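Local coordinates for ABC transporter substrate binding protein (Ribose) (Agrobacterium vitis, PDB 4WUT), which probably binds a monosaccharide for uptake by an ABC transporter, holding beta-D-fucopyranose between its two lobes, at residues S66-Q71 and D94-A99. Residues are numbered along the deposited sequence; the frame is centred on the assembly and turned at random.
Sequences SAIADQ and DALVPA
Ile68 meets Ala95 and Leu96 through one methyl branch. Its CG2 lies 3.6 Å from Ala95 CB and 4.1 Å from Leu96 CD2. CG2 points opposite the backbone N about the CA–CB bond, while CG1 stands beside that N (chi1 -47°). This torsion sends CG2, not CG1, to Ala95 and Leu96.

Leu96 also meets Gln71, whose chain runs at about a right angle to it. Here the amide oxygen does the touching: Gln71 OE1 sits 3.5 Å from Leu96 CG. Leu96 CD1 and CD2 are each 3.6 Å from Gln71 OE1, so the fork of the side chain is set against the oxygen. Gln71 gets there with an extended chain, CG anti to the backbone N (chi1 -161°) and the next torsion also near 180°.

No hydrogen bond joins the two segments. The buried amide is satisfied by the nearby backbone instead. OE1 accepts from Ser91 N, and NE2 donates to Ala89 O and Val30 O. These three bonds fix the rotation of the amide, with OE1 turned to Leu96.

Ala95 lies in a type I turn, Asp94 to Val97, closed by Val97 N to Asp94 O at 3.1 Å. Asp92 OD2 accepts from the backbone N of both Asp94 and Ala95.

The contact joins the N-terminal turn of helix 68-80 to the turn leading into helix 97-105. These helices follow strands 56-60 and 85-88, two parallel strands with 25-29 between them in the sheet of one lobe of the periplasmic binding protein fold. Leu96 and Ala99 extend the packing onto Val75 of helix 68-80.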
ATOM      1  N   SER A  66      -5.909  10.574   3.618  1.00 11.15           N
ATOM      2  CA  SER A  66      -5.381  11.796   4.208  1.00 10.24           C
ATOM      3  C   SER A  66      -6.107  12.210   5.498  1.00 10.12           C
ATOM      4  O   SER A  66      -5.657  13.122   6.198  1.00 11.75           O
ATOM      5  CB  SER A  66      -5.485  12.938   3.193  1.00 13.63           C
ATOM      6  OG  SER A  66      -6.791  13.066   2.670  1.00 16.76           O
ATOM      7  N   ALA A  67      -7.231  11.556   5.790  1.00 10.41           N
ATOM      8  CA  ALA A  67      -8.035  11.878   6.976  1.00  9.66           C
ATOM      9  C   ALA A  67      -7.464  11.193   8.199  1.00 10.03           C
ATOM     10  O   ALA A  67      -8.021  10.198   8.677  1.00 11.55           O
ATOM     11  CB  ALA A  67      -9.437  11.408   6.780  1.00 11.81           C
ATOM     12  N   ILE A  68      -6.369  11.738   8.719  1.00  9.92           N
ATOM     13  CA  ILE A  68      -5.618  11.118   9.794  1.00  8.58           C
ATOM     14  C   ILE A  68      -6.338  11.236  11.134  1.00  7.73           C
ATOM     15  O   ILE A  68      -6.467  10.248  11.880  1.00  9.97           O
ATOM     16  CB  ILE A  68      -4.214  11.754   9.941  1.00 11.45           C
ATOM     17  CG1 ILE A  68      -3.504  11.884   8.601  1.00 23.38           C
ATOM     18  CG2 ILE A  68      -3.379  10.973  10.897  1.00  9.96           C
ATOM     19  CD1 ILE A  68      -3.421  10.614   7.875  1.00 11.27           C
ATOM     20  N   ALA A  69      -6.812  12.426  11.431  1.00  8.26           N
ATOM     21  CA  ALA A  69      -7.513  12.642  12.690  1.00 10.24           C
ATOM     22  C   ALA A  69      -8.743  11.744  12.789  1.00  8.92           C
ATOM     23  O   ALA A  69      -9.077  11.237  13.862  1.00 11.35           O
ATOM     24  CB  ALA A  69      -7.907  14.085  12.839  1.00 11.02           C
ATOM     25  N   ASP A  70      -9.427  11.553  11.665  1.00  9.04           N
ATOM     26  CA  ASP A  70     -10.590  10.684  11.659  1.00  9.45           C
ATOM     27  C   ASP A  70     -10.204   9.256  11.999  1.00  8.97           C
ATOM     28  O   ASP A  70     -10.953   8.556  12.678  1.00 12.10           O
ATOM     29  CB  ASP A  70     -11.294  10.730  10.301  1.00 11.41           C
ATOM     30  CG  ASP A  70     -12.139  11.973  10.114  1.00 20.79           C
ATOM     31  OD1 ASP A  70     -12.412  12.694  11.105  1.00 19.13           O
ATOM     32  OD2 ASP A  70     -12.563  12.218   8.964  1.00 21.85           O
ATOM     33  N   GLN A  71      -9.047   8.793  11.505  1.00  8.35           N
ATOM     34  CA  GLN A  71      -8.619   7.443  11.835  1.00  8.03           C
ATOM     35  C   GLN A  71      -8.227   7.322  13.309  1.00  9.14           C
ATOM     36  O   GLN A  71      -8.534   6.321  13.945  1.00 10.12           O
ATOM     37  CB  GLN A  71      -7.487   6.941  10.927  1.00  7.49           C
ATOM     38  CG  GLN A  71      -7.399   5.425  10.971  1.00  8.01           C
ATOM     39  CD  GLN A  71      -6.125   4.870  10.393  1.00  8.21           C
ATOM     40  OE1 GLN A  71      -5.018   5.274  10.764  1.00  8.92           O
ATOM     41  NE2 GLN A  71      -6.276   3.902   9.509  1.00  9.49           N
ATOM     42  N   ASP A  94       3.226   8.230  13.032  1.00  8.37           N
ATOM     43  CA  ASP A  94       3.375   8.950  14.286  1.00  9.26           C
ATOM     44  C   ASP A  94       2.041   9.334  14.933  1.00  7.76           C
ATOM     45  O   ASP A  94       1.861   9.168  16.148  1.00  9.42           O
ATOM     46  CB  ASP A  94       4.238  10.186  14.045  1.00 11.24           C
ATOM     47  CG  ASP A  94       5.636   9.828  13.604  1.00 15.09           C
ATOM     48  OD1 ASP A  94       6.371   9.251  14.426  1.00 20.55           O
ATOM     49  OD2 ASP A  94       5.997  10.116  12.438  1.00 12.87           O
ATOM     50  N   ALA A  95       1.116   9.860  14.141  1.00  9.52           N
ATOM     51  CA  ALA A  95      -0.139  10.339  14.691  1.00  9.50           C
ATOM     52  C   ALA A  95      -0.945   9.245  15.354  1.00  9.16           C
ATOM     53  O   ALA A  95      -1.759   9.547  16.236  1.00  8.76           O
ATOM     54  CB  ALA A  95      -0.970  11.008  13.617  1.00  9.71           C
ATOM     55  N   LEU A  96      -0.759   7.994  14.927  1.00  7.50           N
ATOM     56  CA  LEU A  96      -1.539   6.887  15.482  1.00  9.50           C
ATOM     57  C   LEU A  96      -0.912   6.245  16.734  1.00  9.02           C
ATOM     58  O   LEU A  96      -1.548   5.428  17.403  1.00  9.83           O
ATOM     59  CB  LEU A  96      -1.752   5.798  14.426  1.00  7.86           C
ATOM     60  CG  LEU A  96      -2.942   6.007  13.465  1.00  7.50           C
ATOM     61  CD1 LEU A  96      -4.256   5.820  14.237  1.00  8.32           C
ATOM     62  CD2 LEU A  96      -2.913   7.341  12.743  1.00  7.86           C
ATOM     63  N   VAL A  97       0.307   6.649  17.082  1.00 10.56           N
ATOM     64  CA  VAL A  97       0.984   6.039  18.225  1.00 10.53           C
ATOM     65  C   VAL A  97       0.250   6.217  19.563  1.00  9.88           C
ATOM     66  O   VAL A  97       0.089   5.254  20.304  1.00 12.81           O
ATOM     67  CB  VAL A  97       2.423   6.508  18.329  1.00 12.22           C
ATOM     68  CG1 VAL A  97       3.053   5.924  19.588  1.00 17.76           C
ATOM     69  CG2 VAL A  97       3.186   6.075  17.091  1.00 12.13           C
ATOM     70  N   PRO A  98      -0.232   7.436  19.870  1.00 10.30           N
ATOM     71  CA  PRO A  98      -0.909   7.591  21.163  1.00 10.84           C
ATOM     72  C   PRO A  98      -2.145   6.710  21.325  1.00 11.88           C
ATOM     73  O   PRO A  98      -2.360   6.178  22.413  1.00 13.91           O
ATOM     74  CB  PRO A  98      -1.280   9.076  21.171  1.00 11.76           C
ATOM     75  CG  PRO A  98      -0.224   9.702  20.340  1.00 15.18           C
ATOM     76  CD  PRO A  98       0.011   8.742  19.233  1.00 10.84           C
ATOM     77  N   ALA A  99      -2.921   6.527  20.257  1.00  9.88           N
ATOM     78  CA  ALA A  99      -4.108   5.685  20.344  1.00 11.85           C
ATOM     79  C   ALA A  99      -3.749   4.212  20.485  1.00  9.22           C
ATOM     80  O   ALA A  99      -4.410   3.469  21.215  1.00 13.07           O
ATOM     81  CB  ALA A  99      -5.001   5.915  19.127  1.00 12.45           C
TER